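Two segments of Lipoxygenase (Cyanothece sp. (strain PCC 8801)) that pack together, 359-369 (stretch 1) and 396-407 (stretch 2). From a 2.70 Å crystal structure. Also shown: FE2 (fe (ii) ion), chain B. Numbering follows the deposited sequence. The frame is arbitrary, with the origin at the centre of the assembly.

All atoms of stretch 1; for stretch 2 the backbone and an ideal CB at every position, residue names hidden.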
# COMPACT_ATOMS: atom_id res chain seq x y z
N HIS A 359 -2.62 0.82 -8.46
CA HIS A 359 -1.52 0.71 -7.52
C HIS A 359 -1.67 1.61 -6.30
O HIS A 359 -2.11 1.16 -5.24
CB HIS A 359 -0.22 1.04 -8.23
CG HIS A 359 0.99 0.54 -7.52
ND1 HIS A 359 2.27 0.91 -7.87
CD2 HIS A 359 1.11 -0.32 -6.48
CE1 HIS A 359 3.13 0.30 -7.07
NE2 HIS A 359 2.45 -0.45 -6.22
N TYR A 360 -1.29 2.87 -6.47
CA TYR A 360 -1.22 3.80 -5.34
C TYR A 360 -2.55 3.96 -4.61
O TYR A 360 -2.61 3.90 -3.39
CB TYR A 360 -0.72 5.16 -5.80
CG TYR A 360 -0.69 6.19 -4.69
CD1 TYR A 360 0.25 6.11 -3.67
CD2 TYR A 360 -1.60 7.23 -4.66
CE1 TYR A 360 0.28 7.04 -2.65
CE2 TYR A 360 -1.58 8.17 -3.65
CZ TYR A 360 -0.64 8.07 -2.65
OH TYR A 360 -0.64 9.02 -1.66
N ALA A 361 -3.63 4.16 -5.37
CA ALA A 361 -4.93 4.38 -4.75
C ALA A 361 -5.51 3.11 -4.15
O ALA A 361 -5.82 3.07 -2.96
CB ALA A 361 -5.89 4.97 -5.76
N LYS A 362 -5.67 2.08 -4.98
CA LYS A 362 -6.39 0.87 -4.57
C LYS A 362 -5.62 0.01 -3.57
O LYS A 362 -6.21 -0.63 -2.71
CB LYS A 362 -6.75 0.02 -5.79
CG LYS A 362 -7.62 -1.18 -5.45
CD LYS A 362 -7.97 -2.01 -6.68
CE LYS A 362 -8.74 -1.20 -7.71
NZ LYS A 362 -9.23 -2.03 -8.84
N ALA A 363 -4.29 -0.01 -3.69
CA ALA A 363 -3.50 -0.85 -2.81
C ALA A 363 -3.01 -0.08 -1.59
O ALA A 363 -3.33 -0.44 -0.46
CB ALA A 363 -2.33 -1.45 -3.56
N HIS A 364 -2.22 0.97 -1.81
CA HIS A 364 -1.58 1.67 -0.70
C HIS A 364 -2.57 2.42 0.17
O HIS A 364 -2.76 2.09 1.36
CB HIS A 364 -0.55 2.66 -1.24
CG HIS A 364 0.68 2.00 -1.79
ND1 HIS A 364 1.84 1.85 -1.05
CD2 HIS A 364 0.93 1.45 -3.00
CE1 HIS A 364 2.75 1.24 -1.79
NE2 HIS A 364 2.22 0.99 -2.98
N VAL A 365 -3.20 3.43 -0.42
CA VAL A 365 -4.11 4.29 0.32
C VAL A 365 -5.26 3.50 0.94
O VAL A 365 -5.56 3.68 2.12
CB VAL A 365 -4.68 5.38 -0.59
CG1 VAL A 365 -5.62 6.29 0.21
CG2 VAL A 365 -3.55 6.18 -1.21
N GLN A 366 -5.89 2.63 0.17
CA GLN A 366 -7.05 1.92 0.68
C GLN A 366 -6.69 1.02 1.87
O GLN A 366 -7.50 0.82 2.77
CB GLN A 366 -7.72 1.08 -0.41
CG GLN A 366 -9.06 0.49 0.03
CD GLN A 366 -9.61 -0.57 -0.90
OE1 GLN A 366 -10.61 -1.22 -0.58
NE2 GLN A 366 -8.96 -0.76 -2.05
N MET A 367 -5.47 0.50 1.88
CA MET A 367 -5.07 -0.43 2.93
C MET A 367 -4.47 0.27 4.15
O MET A 367 -4.47 -0.29 5.25
CB MET A 367 -4.09 -1.47 2.39
CG MET A 367 -4.71 -2.48 1.42
SD MET A 367 -6.03 -3.47 2.13
CE MET A 367 -7.49 -2.69 1.44
N GLU A 368 -3.97 1.50 3.97
CA GLU A 368 -3.41 2.22 5.11
C GLU A 368 -4.45 2.44 6.22
O GLU A 368 -4.12 2.36 7.40
CB GLU A 368 -2.82 3.57 4.69
CG GLU A 368 -2.38 4.42 5.89
CD GLU A 368 -1.22 5.35 5.60
OE1 GLU A 368 -0.71 5.97 6.56
OE2 GLU A 368 -0.83 5.48 4.43
N GLN A 369 -5.70 2.68 5.84
CA GLN A 369 -6.76 2.94 6.81
C GLN A 369 -7.01 1.71 7.68
O GLN A 369 -7.17 1.80 8.91
CB GLN A 369 -8.05 3.39 6.11
CG GLN A 369 -8.72 2.36 5.22
CD GLN A 369 -9.85 2.95 4.38
OE1 GLN A 369 -10.56 3.86 4.81
NE2 GLN A 369 -10.03 2.42 3.17
N UNK A 396 4.99 3.24 6.51
CA UNK A 396 6.33 3.66 6.14
C UNK A 396 6.43 3.97 4.65
O UNK A 396 6.89 5.04 4.25
CB UNK A 396 7.34 2.58 6.52
N UNK A 397 5.99 3.02 3.82
CA UNK A 397 6.15 3.17 2.38
C UNK A 397 5.23 4.26 1.85
O UNK A 397 5.61 4.99 0.93
CB UNK A 397 5.87 1.85 1.67
N UNK A 398 4.04 4.41 2.42
CA UNK A 398 3.17 5.49 1.99
C UNK A 398 3.75 6.86 2.35
O UNK A 398 3.75 7.79 1.52
CB UNK A 398 1.78 5.32 2.61
N UNK A 399 4.27 6.97 3.57
CA UNK A 399 4.91 8.20 4.01
C UNK A 399 6.14 8.52 3.15
O UNK A 399 6.46 9.69 2.93
CB UNK A 399 5.31 8.09 5.48
N UNK A 400 6.81 7.48 2.66
CA UNK A 400 7.94 7.66 1.76
C UNK A 400 7.47 8.15 0.39
O UNK A 400 8.08 9.04 -0.21
CB UNK A 400 8.72 6.35 1.62
N UNK A 401 6.38 7.56 -0.09
CA UNK A 401 5.78 7.94 -1.35
C UNK A 401 5.33 9.39 -1.33
O UNK A 401 5.26 10.03 -2.38
CB UNK A 401 4.60 7.02 -1.67
N UNK A 402 5.03 9.90 -0.14
CA UNK A 402 4.71 11.32 0.01
C UNK A 402 5.82 12.24 -0.50
O UNK A 402 5.57 13.41 -0.81
CB UNK A 402 4.43 11.63 1.48
N UNK A 403 7.04 11.72 -0.58
CA UNK A 403 8.16 12.46 -1.15
C UNK A 403 8.59 11.89 -2.50
O UNK A 403 9.01 12.64 -3.38
CB UNK A 403 9.34 12.45 -0.18
N UNK A 404 8.47 10.58 -2.66
CA UNK A 404 9.07 9.89 -3.80
C UNK A 404 8.14 9.70 -5.00
O UNK A 404 8.58 9.74 -6.15
CB UNK A 404 9.57 8.52 -3.34
N UNK A 405 6.85 9.48 -4.74
CA UNK A 405 5.92 9.18 -5.83
C UNK A 405 4.89 10.28 -6.07
O UNK A 405 4.61 10.63 -7.22
CB UNK A 405 5.19 7.87 -5.54
N UNK A 406 4.33 10.82 -4.99
CA UNK A 406 3.18 11.72 -5.09
C UNK A 406 3.43 13.11 -4.50
O UNK A 406 2.48 13.84 -4.18
CB UNK A 406 1.98 11.09 -4.39
N UNK A 407 4.70 13.48 -4.36
CA UNK A 407 5.06 14.84 -3.96
C UNK A 407 4.66 15.82 -5.06
O UNK A 407 4.97 15.61 -6.23
CB UNK A 407 6.56 14.94 -3.67
FE FE2 B . 3.76 -0.56 -4.15

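Stretch 1 is a helix with a wider pi-type turn at 359-365, and His 359 and His 364 bind the iron through NE2, each at 2.5 Å. That leaves ND1 of His 364 free to face the second helix.

Position 396 points away, with nothing of stretch 1 near its ideal CB, so this contact leaves the choice open; it is Asn 396, bonded elsewhere in the structure.

Position 397 points sideways, its ideal CB 4.7 Å from CE1 of His 364. A medium apolar chain could cover the imidazole edge. Ile 397 does so, with CG2 4.0 Å from His 364 ND1, near the plane of the ring.

Position 398 points toward stretch 1, its ideal CB only 3.2 Å from Glu 368 OE2 and 5.1 Å from His 364 ND1. The metal-bound imidazole offers a donor, the carboxylate an acceptor. A compact side chain with both an acceptor and a donor suits best, so an amide fits better than an acid. Asn 398 meets both: His 364 ND1 donates to Asn 398 OD1 at 2.7 Å, and Asn 398 ND2 donates to Glu 368 OE2 at 2.6 Å. Asn 398 ND2 also makes a weak hydrogen bond to the backbone O of His 364, at 3.4 Å.

Positions 399 and 400 do not face stretch 1, and long polar chains are free to leave. Arg 399 pairs with the residue at 403 in a salt bridge; Arg 400 is out of reach of stretch 1.

Position 401 does look toward stretch 1. An ideal CB would sit 4.4 Å from Tyr 360 CE1, with room for it, so alanine would also be compatible; Gly 401 leaves that space unfilled.

Position 402 points sideways, and a short polar chain could reach toward the phenol. Asp 402 brings OD1 to 4.4 Å from Tyr 360 OH, a contact without a hydrogen bond.

After the helix, 405 points toward stretch 1 at some distance, suiting a larger apolar chain; Leu 405 stops short of contact, its CD1 5.3 Å from Tyr 360 CD1.

Position 406 has its ideal CB 4.3 Å from Tyr 360 OH, inviting a branched or small apolar group against the ring. Val 406 lays CG1 over one face, 3.7 Å from the centroid of the Tyr 360 ring, a CH-pi contact.

Positions 403, 404 and 407 have nothing of stretch 1 near their ideal CB, so polar, charged or apolar chains are all possible; they are Asp 403, which completes the salt bridge, Leu 404 and Glu 407.

Stretch 2, residues 396-407: NINRRGDDLLVE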
# COMPACT_ATOMS: atom_id res chain seq x y z
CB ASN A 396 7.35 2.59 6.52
CG ASN A 396 7.34 2.27 8.01
OD1 ASN A 396 7.29 3.17 8.85
ND2 ASN A 396 7.38 0.98 8.33
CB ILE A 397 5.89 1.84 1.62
CG1 ILE A 397 6.16 2.01 0.13
CG2 ILE A 397 4.49 1.32 1.85
CD1 ILE A 397 7.57 2.50 -0.19
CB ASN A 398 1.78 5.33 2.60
CG ASN A 398 1.01 4.18 1.99
OD1 ASN A 398 1.45 3.59 1.00
ND2 ASN A 398 -0.16 3.88 2.56
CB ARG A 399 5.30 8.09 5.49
CG ARG A 399 6.05 9.30 6.03
CD ARG A 399 5.26 10.58 5.82
NE ARG A 399 6.03 11.75 6.23
CZ ARG A 399 6.79 12.47 5.41
NH1 ARG A 399 6.90 12.13 4.13
NH2 ARG A 399 7.45 13.52 5.87
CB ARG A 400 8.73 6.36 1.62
CG ARG A 400 9.81 6.39 0.54
CD ARG A 400 10.84 7.48 0.80
NE ARG A 400 11.89 7.48 -0.21
CZ ARG A 400 12.82 8.42 -0.33
NH1 ARG A 400 12.82 9.45 0.50
NH2 ARG A 400 13.74 8.33 -1.28
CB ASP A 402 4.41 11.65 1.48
CG ASP A 402 3.06 11.15 1.93
OD1 ASP A 402 2.19 10.92 1.05
OD2 ASP A 402 2.86 11.00 3.15
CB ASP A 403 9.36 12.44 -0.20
CG ASP A 403 9.03 12.99 1.18
OD1 ASP A 403 8.59 14.16 1.27
OD2 ASP A 403 9.21 12.25 2.17
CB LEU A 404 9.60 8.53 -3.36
CG LEU A 404 10.45 7.79 -4.39
CD1 LEU A 404 11.81 8.47 -4.55
CD2 LEU A 404 10.61 6.33 -3.99
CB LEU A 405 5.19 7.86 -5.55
CG LEU A 405 6.05 6.62 -5.33
CD1 LEU A 405 5.18 5.37 -5.34
CD2 LEU A 405 7.17 6.51 -6.36
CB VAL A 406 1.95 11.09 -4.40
CG1 VAL A 406 1.67 9.72 -4.99
CG2 VAL A 406 2.17 10.98 -2.90
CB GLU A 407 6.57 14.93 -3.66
CG GLU A 407 7.25 16.23 -4.09
CD GLU A 407 7.02 17.39 -3.14
OE1 GLU A 407 6.63 17.14 -1.97
OE2 GLU A 407 7.22 18.55 -3.55
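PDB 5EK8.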